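PDB 3PWX: putative flagellar hook-associated protein, which probably serves as a structural component of the bacterial flagellum, perhaps at the junction of hook and filament. Local coordinates for residues 31-36 with 126-131; 37-42 with 97-102; 81-86 with 115-120; 138-143 with 191-196. All coordinates share one frame; numbering follows the deposited sequence.

Contact 1 of 4, residues 31-36 with 126-131; sequences ANLKTT and RVVTVA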
loop_
_atom_site.group_PDB
_atom_site.type_symbol
_atom_site.label_atom_id
_atom_site.label_comp_id
_atom_site.label_asym_id
_atom_site.label_seq_id
_atom_site.Cartn_x
_atom_site.Cartn_y
_atom_site.Cartn_z
ATOM N N ALA A 31 -5.345 10.412 8.493
ATOM C CA ALA A 31 -4.857 11.358 9.487
ATOM C C ALA A 31 -3.897 10.619 10.454
ATOM O O ALA A 31 -2.862 11.144 10.822
ATOM C CB ALA A 31 -6.009 12.004 10.245
ATOM N N ASN A 32 -4.220 9.394 10.877
ATOM C CA ASN A 32 -3.274 8.797 11.831
ATOM C C ASN A 32 -1.974 8.433 11.188
ATOM O O ASN A 32 -0.913 8.507 11.822
ATOM C CB ASN A 32 -3.876 7.688 12.659
ATOM C CG ASN A 32 -4.909 8.226 13.622
ATOM O OD1 ASN A 32 -4.752 9.331 14.123
ATOM N ND2 ASN A 32 -5.967 7.461 13.892
ATOM N N LEU A 33 -2.023 8.102 9.909
ATOM C CA LEU A 33 -0.796 7.686 9.245
ATOM C C LEU A 33 0.107 8.941 9.036
ATOM O O LEU A 33 1.322 8.897 9.257
ATOM C CB LEU A 33 -1.088 6.879 7.967
ATOM C CG LEU A 33 0.098 6.472 7.092
ATOM C CD1 LEU A 33 1.227 5.805 7.909
ATOM C CD2 LEU A 33 -0.366 5.570 5.972
ATOM N N LYS A 34 -0.521 10.066 8.698
ATOM C CA LYS A 34 0.190 11.315 8.509
ATOM C C LYS A 34 0.922 11.733 9.770
ATOM O O LYS A 34 2.018 12.351 9.724
ATOM C CB LYS A 34 -0.763 12.419 8.109
ATOM C CG LYS A 34 -1.405 12.219 6.734
ATOM C CD LYS A 34 -1.970 13.509 6.205
ATOM C CE LYS A 34 -0.781 14.489 6.018
ATOM N NZ LYS A 34 -0.877 15.216 4.697
ATOM N N THR A 35 0.302 11.414 10.900
ATOM C CA THR A 35 0.863 11.775 12.181
ATOM C C THR A 35 2.094 10.978 12.485
ATOM O O THR A 35 3.026 11.483 13.045
ATOM C CB THR A 35 -0.121 11.511 13.299
ATOM O OG1 THR A 35 -1.146 12.503 13.205
ATOM C CG2 THR A 35 0.611 11.627 14.679
ATOM N N THR A 36 2.066 9.724 12.109
ATOM C CA THR A 36 3.121 8.774 12.374
ATOM C C THR A 36 4.219 9.075 11.401
ATOM O O THR A 36 5.396 8.958 11.734
ATOM C CB THR A 36 2.538 7.422 12.044
ATOM O OG1 THR A 36 1.514 7.165 13.003
ATOM C CG2 THR A 36 3.568 6.330 12.089
ATOM N N ARG A 126 5.421 -2.259 7.471
ATOM C CA ARG A 126 4.052 -2.333 7.899
ATOM C C ARG A 126 3.243 -1.475 6.941
ATOM O O ARG A 126 3.769 -0.488 6.296
ATOM C CB ARG A 126 3.883 -1.721 9.287
ATOM C CG ARG A 126 4.279 -2.602 10.463
ATOM C CD ARG A 126 5.655 -2.278 10.963
ATOM N NE ARG A 126 5.694 -1.576 12.242
ATOM C CZ ARG A 126 6.307 -0.408 12.417
ATOM N NH1 ARG A 126 6.369 0.177 13.621
ATOM N NH2 ARG A 126 6.889 0.172 11.382
ATOM N N VAL A 127 1.967 -1.824 6.872
ATOM C CA VAL A 127 0.989 -1.168 6.014
ATOM C C VAL A 127 -0.222 -0.719 6.829
ATOM O O VAL A 127 -0.588 -1.311 7.882
ATOM C CB VAL A 127 0.457 -2.127 4.913
ATOM C CG1 VAL A 127 1.617 -2.768 4.146
ATOM C CG2 VAL A 127 -0.449 -3.166 5.500
ATOM N N VAL A 128 -0.877 0.280 6.267
ATOM C CA VAL A 128 -2.138 0.812 6.734
ATOM C C VAL A 128 -3.075 0.909 5.545
ATOM O O VAL A 128 -2.682 1.396 4.428
ATOM C CB VAL A 128 -1.863 2.228 7.339
ATOM C CG1 VAL A 128 -3.069 3.163 7.267
ATOM C CG2 VAL A 128 -1.423 2.053 8.752
ATOM N N THR A 129 -4.313 0.485 5.783
ATOM C CA THR A 129 -5.403 0.517 4.782
ATOM C C THR A 129 -6.003 1.917 4.741
ATOM O O THR A 129 -6.403 2.450 5.783
ATOM C CB THR A 129 -6.474 -0.464 5.138
ATOM O OG1 THR A 129 -5.898 -1.762 5.032
ATOM C CG2 THR A 129 -7.669 -0.388 4.157
ATOM N N VAL A 130 -6.081 2.511 3.557
ATOM C CA VAL A 130 -6.400 3.885 3.508
ATOM C C VAL A 130 -7.583 4.146 2.579
ATOM O O VAL A 130 -8.008 5.300 2.457
ATOM C CB VAL A 130 -5.140 4.743 3.113
ATOM C CG1 VAL A 130 -3.995 4.548 4.146
ATOM C CG2 VAL A 130 -4.651 4.441 1.691
ATOM N N ALA A 131 -8.056 3.100 1.880
ATOM C CA ALA A 131 -9.316 3.086 1.137
ATOM C C ALA A 131 -9.558 1.631 0.774
ATOM O O ALA A 131 -8.620 0.826 0.828
ATOM C CB ALA A 131 -9.289 3.955 -0.133
#
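Leu33 and Val128 are the closest backbone positions, with CA atoms 7.4 Å apart, where helix 7-61 passes strand 127-131. The side chains of both residues start toward the other segment. Leu33 carries the contact with one methyl, CD2. Its CG lies anti to the backbone N (chi1 175°), which sends the branch out from the helix toward the strand. Leu33 CD2 comes to 3.8 Å from Val128 CG1 and 3.9 Å from Val128 CB, so it rests against one branch of the valine. The two side chains pass each other in opposite directions rather than meeting end to end. Val130, two residues along the strand, adds a looser touch: its CG1 is 4.2 Å from Leu33 CD2. Val127 and Thr129 start on the other side of the strand, away from the helix.

The strand belongs to a two-stranded antiparallel sheet with strand 134-137, and Val128 is backbone-bonded to Met136. Leu33 also touches Met136 and reaches Leu204 on helix 172-223, so it fills the angle where helix 7-61 meets the small sheet and helix 172-223. Elsewhere on the helix, Thr35 OG1 bonds to Ala31 O at 3.2 Å and Thr36 OG1 to Asn32 O at 3.0 Å. Each carbonyl thus takes a hydroxyl and a backbone N-H, from opposite faces of its plane.

A polar link close by joins Thr129 O to Asn29 ND2 of the same helix. Across the segments there is no hydrogen bond. The leucine and the two valines meet by van der Waals and hydrophobic contact, which sets no bond angles.

Contact 2 of 4, residues 37-42 with 97-102; sequences LSSQET and HFLFSG. With MG (magnesium ion), chain C.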
loop_
_atom_site.group_PDB
_atom_site.type_symbol
_atom_site.label_atom_id
_atom_site.label_comp_id
_atom_site.label_asym_id
_atom_site.label_seq_id
_atom_site.Cartn_x
_atom_site.Cartn_y
_atom_site.Cartn_z
ATOM N N LEU A 37 3.861 9.513 10.198
ATOM C CA LEU A 37 4.883 9.763 9.225
ATOM C C LEU A 37 5.625 10.994 9.629
ATOM O O LEU A 37 6.848 10.957 9.586
ATOM C CB LEU A 37 4.328 9.886 7.809
ATOM C CG LEU A 37 3.778 8.653 7.104
ATOM C CD1 LEU A 37 3.261 9.085 5.729
ATOM C CD2 LEU A 37 4.841 7.592 6.979
ATOM N N SER A 38 4.945 12.066 10.055
ATOM C CA SER A 38 5.619 13.315 10.456
ATOM C C SER A 38 6.556 12.991 11.586
ATOM O O SER A 38 7.686 13.474 11.640
ATOM C CB SER A 38 4.672 14.330 11.028
ATOM O OG SER A 38 3.752 14.692 10.078
ATOM N N SER A 39 6.064 12.174 12.517
ATOM C CA SER A 39 6.917 11.722 13.607
ATOM C C SER A 39 8.266 11.094 13.189
ATOM O O SER A 39 9.288 11.376 13.817
ATOM C CB SER A 39 6.140 10.841 14.570
ATOM O OG SER A 39 6.964 10.634 15.709
ATOM N N GLN A 40 8.286 10.259 12.148
ATOM C CA GLN A 40 9.556 9.727 11.600
ATOM C C GLN A 40 10.456 10.780 10.953
ATOM O O GLN A 40 11.679 10.653 10.970
ATOM C CB GLN A 40 9.283 8.703 10.533
ATOM C CG GLN A 40 8.725 7.411 11.064
ATOM C CD GLN A 40 8.116 6.538 9.980
ATOM O OE1 GLN A 40 7.046 5.958 10.176
ATOM N NE2 GLN A 40 8.772 6.459 8.818
ATOM N N GLU A 41 9.830 11.774 10.357
ATOM C CA GLU A 41 10.487 12.849 9.662
ATOM C C GLU A 41 11.257 13.691 10.649
ATOM O O GLU A 41 12.385 14.111 10.357
ATOM C CB GLU A 41 9.449 13.751 9.008
ATOM C CG GLU A 41 9.298 13.661 7.484
ATOM C CD GLU A 41 7.969 14.329 6.942
ATOM O OE1 GLU A 41 6.836 14.024 7.421
ATOM O OE2 GLU A 41 8.069 15.141 6.006
ATOM N N THR A 42 10.669 13.947 11.818
ATOM C CA THR A 42 11.376 14.701 12.868
ATOM C C THR A 42 12.650 13.964 13.215
ATOM O O THR A 42 13.710 14.572 13.274
ATOM C CB THR A 42 10.514 14.788 14.140
ATOM O OG1 THR A 42 9.383 15.647 13.910
ATOM C CG2 THR A 42 11.317 15.287 15.355
ATOM N N HIS A 97 6.756 1.393 21.318
ATOM C CA HIS A 97 7.238 0.637 20.179
ATOM C C HIS A 97 8.421 1.281 19.454
ATOM O O HIS A 97 8.464 2.516 19.311
ATOM C CB HIS A 97 6.061 0.380 19.227
ATOM C CG HIS A 97 4.992 -0.461 19.850
ATOM N ND1 HIS A 97 3.653 -0.176 19.725
ATOM C CD2 HIS A 97 5.070 -1.571 20.631
ATOM C CE1 HIS A 97 2.950 -1.087 20.380
ATOM N NE2 HIS A 97 3.786 -1.932 20.946
ATOM N N PHE A 98 9.385 0.476 18.997
ATOM C CA PHE A 98 10.509 1.033 18.234
ATOM C C PHE A 98 10.128 1.426 16.809
ATOM O O PHE A 98 9.853 0.613 15.982
ATOM C CB PHE A 98 11.750 0.144 18.273
ATOM C CG PHE A 98 12.380 0.079 19.621
ATOM C CD1 PHE A 98 13.253 1.086 20.050
ATOM C CD2 PHE A 98 12.055 -0.944 20.495
ATOM C CE1 PHE A 98 13.826 1.036 21.349
ATOM C CE2 PHE A 98 12.622 -1.000 21.768
ATOM C CZ PHE A 98 13.504 -0.019 22.200
ATOM N N LEU A 99 10.133 2.717 16.539
ATOM C CA LEU A 99 9.722 3.269 15.269
ATOM C C LEU A 99 10.453 2.681 14.061
ATOM O O LEU A 99 9.935 2.613 12.975
ATOM C CB LEU A 99 9.999 4.783 15.372
ATOM C CG LEU A 99 8.800 5.740 15.545
ATOM C CD1 LEU A 99 7.613 5.168 16.400
ATOM C CD2 LEU A 99 9.270 7.160 16.047
ATOM N N PHE A 100 11.697 2.277 14.247
ATOM C CA PHE A 100 12.578 2.104 13.069
ATOM C C PHE A 100 13.125 0.730 12.966
ATOM O O PHE A 100 14.091 0.535 12.182
ATOM C CB PHE A 100 13.783 3.083 13.037
ATOM C CG PHE A 100 13.407 4.469 12.729
ATOM C CD1 PHE A 100 13.620 5.466 13.654
ATOM C CD2 PHE A 100 12.799 4.807 11.486
ATOM C CE1 PHE A 100 13.282 6.768 13.360
ATOM C CE2 PHE A 100 12.429 6.080 11.227
ATOM C CZ PHE A 100 12.684 7.075 12.172
ATOM N N SER A 101 12.530 -0.182 13.732
ATOM C CA SER A 101 12.937 -1.569 13.771
ATOM C C SER A 101 12.271 -2.551 12.782
ATOM O O SER A 101 12.444 -3.798 12.895
ATOM C CB SER A 101 12.765 -2.073 15.219
ATOM O OG SER A 101 13.838 -1.535 16.030
ATOM N N GLY A 102 11.530 -2.062 11.804
ATOM C CA GLY A 102 10.881 -3.011 10.939
ATOM C C GLY A 102 9.788 -3.722 11.744
ATOM O O GLY A 102 9.058 -3.091 12.466
HETATM MG MG MG C . 3.373 -3.959 21.871
HETATM O O HOH W 1 2.696 -2.710 23.147
HETATM O O HOH W 2 5.008 -3.772 23.049
HETATM O O HOH W 3 4.694 -4.985 20.229
#
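Gln40 on helix 7-61 meets Phe100 in a type I beta turn, Phe98 to Ser101, that packs against the helix. The two side chains cross obliquely, and the amide and ring planes stand 79° apart. The aliphatic part of Gln40 does the touching: its CG is 3.9 Å from Phe100 CE2. The helix backbone comes in as well. Gln40 O lies at the ring edge, in plane, 3.9 Å from Phe100 CZ. The far end of the ring therefore faces the helix. Phe100 starts obliquely to the helix, with CG anti to its carbonyl carbon (chi1 -72°), and the length of the ring closes the gap.

One face of the same ring is met by its neighbour in the turn: Leu99 CB sits 4.1 Å above the plane of the Phe100 ring, displaced toward the rim. Leu99 points to the helix and lays CD2 4.2 Å from Ser39 OG. Leu99 and Phe100 both also touch His43, one turn further along the helix. Ile197 of helix 172-223 and Met140 also touch the side chain of Gln40.

At the start of the loop segment 97-102, His97 lies away from helix 7-61 and binds a metal. Its ND1 is hydrogen-bonded to Glu95 OE1, which would limit rotation of the imidazole. The opposite ring nitrogen, NE2, binds the magnesium ion at 2.3 Å, and three waters complete the ligands seen, the nearest 1.9 Å from the metal.

Contact 3 of 4, residues 81-86 with 115-120; sequences YRDSIE and GAYVVE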
loop_
_atom_site.group_PDB
_atom_site.type_symbol
_atom_site.label_atom_id
_atom_site.label_comp_id
_atom_site.label_asym_id
_atom_site.label_seq_id
_atom_site.Cartn_x
_atom_site.Cartn_y
_atom_site.Cartn_z
ATOM N N TYR A 81 27.335 13.501 18.510
ATOM C CA TYR A 81 26.502 13.345 17.315
ATOM C C TYR A 81 26.309 11.858 16.976
ATOM O O TYR A 81 25.224 11.445 16.601
ATOM C CB TYR A 81 27.062 14.175 16.144
ATOM C CG TYR A 81 27.072 15.679 16.461
ATOM C CD1 TYR A 81 25.870 16.346 16.691
ATOM C CD2 TYR A 81 28.253 16.405 16.569
ATOM C CE1 TYR A 81 25.818 17.698 16.979
ATOM C CE2 TYR A 81 28.220 17.796 16.878
ATOM C CZ TYR A 81 26.970 18.418 17.065
ATOM O OH TYR A 81 26.794 19.727 17.363
ATOM N N ARG A 82 27.357 11.072 17.198
ATOM C CA ARG A 82 27.278 9.650 17.134
ATOM C C ARG A 82 26.182 9.109 18.046
ATOM O O ARG A 82 25.327 8.342 17.576
ATOM C CB ARG A 82 28.614 9.000 17.439
ATOM C CG ARG A 82 28.604 7.479 17.305
ATOM C CD ARG A 82 29.760 6.877 18.088
ATOM N NE ARG A 82 29.516 6.978 19.532
ATOM C CZ ARG A 82 30.416 6.675 20.473
ATOM N NH1 ARG A 82 30.125 6.840 21.755
ATOM N NH2 ARG A 82 31.622 6.262 20.120
ATOM N N ASP A 83 26.128 9.560 19.292
ATOM C CA ASP A 83 25.164 8.975 20.224
ATOM C C ASP A 83 23.778 9.419 19.897
ATOM O O ASP A 83 22.858 8.611 19.828
ATOM C CB ASP A 83 25.483 9.347 21.664
ATOM C CG ASP A 83 26.778 8.724 22.164
ATOM O OD1 ASP A 83 27.366 7.845 21.487
ATOM O OD2 ASP A 83 27.210 9.144 23.266
ATOM N N SER A 84 23.644 10.713 19.660
ATOM C CA SER A 84 22.417 11.336 19.199
ATOM C C SER A 84 21.777 10.666 17.928
ATOM O O SER A 84 20.545 10.604 17.779
ATOM C CB SER A 84 22.715 12.825 19.014
ATOM O OG SER A 84 21.800 13.459 18.136
ATOM N N ILE A 85 22.608 10.153 17.026
ATOM C CA ILE A 85 22.127 9.452 15.843
ATOM C C ILE A 85 21.666 8.052 16.239
ATOM O O ILE A 85 20.690 7.546 15.701
ATOM C CB ILE A 85 23.218 9.363 14.772
ATOM C CG1 ILE A 85 23.317 10.664 14.006
ATOM C CG2 ILE A 85 22.986 8.236 13.820
ATOM C CD1 ILE A 85 24.771 10.955 13.499
ATOM N N GLU A 86 22.346 7.446 17.204
ATOM C CA GLU A 86 21.886 6.181 17.738
ATOM C C GLU A 86 20.536 6.329 18.410
ATOM O O GLU A 86 19.665 5.514 18.181
ATOM C CB GLU A 86 22.882 5.616 18.726
ATOM C CG GLU A 86 22.304 4.466 19.587
ATOM C CD GLU A 86 23.379 3.835 20.420
ATOM O OE1 GLU A 86 23.699 2.641 20.174
ATOM O OE2 GLU A 86 23.955 4.575 21.269
ATOM N N GLY A 115 30.613 -4.332 21.205
ATOM C CA GLY A 115 31.784 -3.513 20.868
ATOM C C GLY A 115 31.670 -2.746 19.549
ATOM O O GLY A 115 32.431 -1.821 19.296
ATOM N N ALA A 116 30.737 -3.144 18.692
ATOM C CA ALA A 116 30.459 -2.398 17.443
ATOM C C ALA A 116 28.941 -2.155 17.321
ATOM O O ALA A 116 28.155 -2.839 17.979
ATOM C CB ALA A 116 30.999 -3.175 16.213
ATOM N N TYR A 117 28.528 -1.156 16.537
ATOM C CA TYR A 117 27.074 -0.999 16.299
ATOM C C TYR A 117 26.567 -2.089 15.392
ATOM O O TYR A 117 27.117 -2.329 14.320
ATOM C CB TYR A 117 26.704 0.387 15.787
ATOM C CG TYR A 117 27.063 1.491 16.753
ATOM C CD1 TYR A 117 26.204 1.829 17.798
ATOM C CD2 TYR A 117 28.278 2.197 16.622
ATOM C CE1 TYR A 117 26.526 2.852 18.677
ATOM C CE2 TYR A 117 28.624 3.231 17.506
ATOM C CZ TYR A 117 27.739 3.552 18.537
ATOM O OH TYR A 117 28.038 4.564 19.427
ATOM N N VAL A 118 25.550 -2.787 15.863
ATOM C CA VAL A 118 24.912 -3.839 15.077
ATOM C C VAL A 118 23.424 -3.452 14.796
ATOM O O VAL A 118 22.684 -3.048 15.706
ATOM C CB VAL A 118 25.012 -5.245 15.767
ATOM C CG1 VAL A 118 23.873 -6.193 15.267
ATOM C CG2 VAL A 118 26.382 -5.866 15.558
ATOM N N VAL A 119 22.971 -3.561 13.552
ATOM C CA VAL A 119 21.563 -3.259 13.333
ATOM C C VAL A 119 20.710 -4.424 13.713
ATOM O O VAL A 119 20.757 -5.466 13.056
ATOM C CB VAL A 119 21.250 -2.744 11.925
ATOM C CG1 VAL A 119 19.749 -2.535 11.822
ATOM C CG2 VAL A 119 21.955 -1.365 11.664
ATOM N N GLU A 120 19.918 -4.297 14.774
ATOM C CA GLU A 120 19.028 -5.438 15.084
ATOM C C GLU A 120 17.617 -5.318 14.579
ATOM O O GLU A 120 16.906 -6.298 14.603
ATOM C CB GLU A 120 19.011 -5.764 16.560
ATOM C CG GLU A 120 19.985 -6.849 16.939
ATOM C CD GLU A 120 20.488 -6.627 18.348
ATOM O OE1 GLU A 120 19.832 -5.813 19.053
ATOM O OE2 GLU A 120 21.535 -7.210 18.750
#
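Tyr117 reaches helix 71-89 and meets Arg82 with its hydroxyl end and Glu86 with one ring edge. The tyrosine crosses both side chains at about a right angle. Its hydroxyl lies over one face of the Arg82 guanidinium, and the two planes are 60° apart. Tyr117 OH is 2.8 Å from Arg82 NE, but the angle is poor and no hydrogen bond forms. The N-H of NE points elsewhere. On the ring, Glu86 OE1 is at the edge, in plane, 3.2 Å from Tyr117 CE1. This places a carboxylate oxygen against the polarised C-H rim of the ring.

Asp83 sets the guanidinium. Arg82 NE and Arg82 NH1 both donate to Asp83 OD1, at 3.0 and 2.9 Å, side-on and in the guanidinium plane. NE meets Asp83 OD1 nearly along its C-O axis, while NH1 reaches the syn lone pair of the same oxygen. The bend at chi3 (72°) of Arg82 turns the group toward this partner. The remaining nitrogen, NH2, makes a salt bridge with Asp159 of helix 154-166. The arginine is thus held by two acidic residues.

Tyr117 is positioned from further out. Its backbone N bonds to Asn156 OD1, its ring touches Leu155 and Leu110, and its OH has a weak bond to Lys112 NZ. Strand 118-119 follows it and pairs antiparallel with strand 110-111. The contact is thus a beta-hairpin packed on a helix, with a tyrosine from the hairpin that meets an arginine and a glutamate one turn apart.

Contact 4 of 4, residues 138-143 with 191-196; sequences SNMTAQ and LGAMTE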
loop_
_atom_site.group_PDB
_atom_site.type_symbol
_atom_site.label_atom_id
_atom_site.label_comp_id
_atom_site.label_asym_id
_atom_site.label_seq_id
_atom_site.Cartn_x
_atom_site.Cartn_y
_atom_site.Cartn_z
ATOM N N SER A 138 3.874 2.408 5.885
ATOM C CA SER A 138 3.835 3.387 6.968
ATOM C C SER A 138 5.099 3.436 7.771
ATOM O O SER A 138 5.250 4.328 8.648
ATOM C CB SER A 138 2.634 3.068 7.879
ATOM O OG SER A 138 2.811 1.803 8.512
ATOM N N ASN A 139 6.062 2.564 7.489
ATOM C CA ASN A 139 7.337 2.701 8.204
ATOM C C ASN A 139 8.607 2.974 7.384
ATOM O O ASN A 139 8.605 2.761 6.172
ATOM C CB ASN A 139 7.552 1.515 9.123
ATOM C CG ASN A 139 7.769 0.208 8.375
ATOM O OD1 ASN A 139 7.099 -0.119 7.368
ATOM N ND2 ASN A 139 8.715 -0.577 8.890
HETATM N N MSE A 140 9.657 3.502 8.035
HETATM C CA MSE A 140 11.005 3.479 7.449
HETATM C C MSE A 140 11.838 2.550 8.331
HETATM O O MSE A 140 11.446 2.268 9.450
HETATM C CB MSE A 140 11.654 4.862 7.363
HETATM C CG MSE A 140 11.032 5.844 6.384
HETATM SE SE MSE A 140 10.865 5.171 4.533
HETATM C CE MSE A 140 12.759 4.941 4.105
ATOM N N THR A 141 12.926 2.004 7.801
ATOM C CA THR A 141 13.779 1.192 8.640
ATOM C C THR A 141 15.224 1.652 8.767
ATOM O O THR A 141 15.856 2.023 7.782
ATOM C CB THR A 141 13.737 -0.327 8.320
ATOM O OG1 THR A 141 14.487 -0.615 7.129
ATOM C CG2 THR A 141 12.320 -0.769 8.260
ATOM N N ALA A 142 15.736 1.555 9.986
ATOM C CA ALA A 142 17.171 1.801 10.226
ATOM C C ALA A 142 17.955 0.842 9.339
ATOM O O ALA A 142 18.940 1.192 8.738
ATOM C CB ALA A 142 17.504 1.590 11.673
ATOM N N GLN A 143 17.500 -0.387 9.217
ATOM C CA GLN A 143 18.298 -1.307 8.451
ATOM C C GLN A 143 18.447 -0.971 6.988
ATOM O O GLN A 143 19.491 -1.212 6.430
ATOM C CB GLN A 143 17.810 -2.730 8.595
ATOM C CG GLN A 143 18.608 -3.640 7.774
ATOM C CD GLN A 143 18.601 -4.957 8.385
ATOM O OE1 GLN A 143 19.371 -5.193 9.350
ATOM N NE2 GLN A 143 17.705 -5.845 7.902
ATOM N N LEU A 191 18.102 11.455 3.367
ATOM C CA LEU A 191 17.385 12.456 2.593
ATOM C C LEU A 191 16.454 11.796 1.611
ATOM O O LEU A 191 15.380 12.317 1.335
ATOM C CB LEU A 191 18.373 13.405 1.854
ATOM C CG LEU A 191 19.154 14.482 2.659
ATOM C CD1 LEU A 191 19.975 15.383 1.746
ATOM C CD2 LEU A 191 18.221 15.349 3.554
ATOM N N GLY A 192 16.863 10.653 1.074
ATOM C CA GLY A 192 16.005 9.904 0.144
ATOM C C GLY A 192 14.754 9.395 0.852
ATOM O O GLY A 192 13.643 9.444 0.306
ATOM N N ALA A 193 14.925 8.914 2.069
ATOM C CA ALA A 193 13.816 8.526 2.957
ATOM C C ALA A 193 12.785 9.595 3.198
ATOM O O ALA A 193 11.600 9.310 3.205
ATOM C CB ALA A 193 14.399 8.149 4.323
HETATM N N MSE A 194 13.253 10.823 3.451
HETATM C CA MSE A 194 12.390 11.949 3.811
HETATM C C MSE A 194 11.682 12.432 2.566
HETATM O O MSE A 194 10.545 12.896 2.623
HETATM C CB MSE A 194 13.255 13.086 4.424
HETATM C CG MSE A 194 13.665 12.917 5.916
HETATM SE SE MSE A 194 14.999 14.287 6.462
HETATM C CE MSE A 194 13.703 15.618 7.141
ATOM N N THR A 195 12.374 12.381 1.426
ATOM C CA THR A 195 11.718 12.628 0.146
ATOM C C THR A 195 10.644 11.560 -0.059
ATOM O O THR A 195 9.538 11.856 -0.502
ATOM C CB THR A 195 12.718 12.576 -0.984
ATOM O OG1 THR A 195 13.603 13.704 -0.879
ATOM C CG2 THR A 195 12.021 12.677 -2.295
ATOM N N GLU A 196 10.941 10.310 0.309
ATOM C CA GLU A 196 9.968 9.266 0.125
ATOM C C GLU A 196 8.803 9.504 1.069
ATOM O O GLU A 196 7.672 9.423 0.666
ATOM C CB GLU A 196 10.584 7.892 0.298
ATOM C CG GLU A 196 9.733 6.821 -0.311
ATOM C CD GLU A 196 10.056 5.405 0.179
ATOM O OE1 GLU A 196 11.255 5.082 0.356
ATOM O OE2 GLU A 196 9.073 4.615 0.339
#
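The carboxylate of Glu196 is the flat group that touches across this contact, and it meets Met140 through one oxygen, OE1. Glu196 OE1 is 4.0 Å from Met140 CE. The other oxygen, OE2, forms a salt bridge with Arg200, one turn on, and has a long, weak ion pair with Lys132 of the second subunit. Its charge is therefore probably met mainly by Arg200, and OE1 packs against the selenomethionine methyl.

The setting is a connecting segment laid over helix 172-223, which runs back alongside helix 7-61 as the long helices do in flagellin-family proteins. Met140 is a selenomethionine and reaches toward that helix. Its chain bends at chi2 (-54°) and again at chi3 (-64°), and this folded shape turns the terminal methyl onto Ala193. The small alanine side chain lets the methyl come close to the helix backbone: Met140 CE is 3.9 Å from Ala193 CA. Ile145 touches both residues, and Ile197 packs on Met140 too, so this is a hydrophobic spot beside the charged pair.

The segment around Met140 is tied down by backbone and polar bonds. Asn139 O accepts from Arg200 NH1, which links the same arginine to both sides of the contact. Thr141 is the N-cap of helix 142-145, and its OG1 caps Glu144 N. The closest approach is between methyls: Met140 CE lies 3.6 Å from Ala193 CB.

Overall arrangement
Contacts 1 and 2 lie on successive turns of helix 7-61, with centres 13 Å apart. Segment 138-143 of contact 4 touches both and packs on helix 172-223; the centre of contact 4 is 9 Å from that of contact 2 and 15 Å from that of contact 1. Backbone bonds link them, Phe100 O to Ala142 N and Arg126 O to Ser138 N, both at 2.9 Å. Contact 3 is farthest from contact 1, with centres 29 Å apart on opposite sides of the chain's centre, but Val119 touches Gln143 of contact 4. Contacts 2 and 3 cross along the chain. The magnesium ion belongs to contact 2, through His97; the others lie away from it.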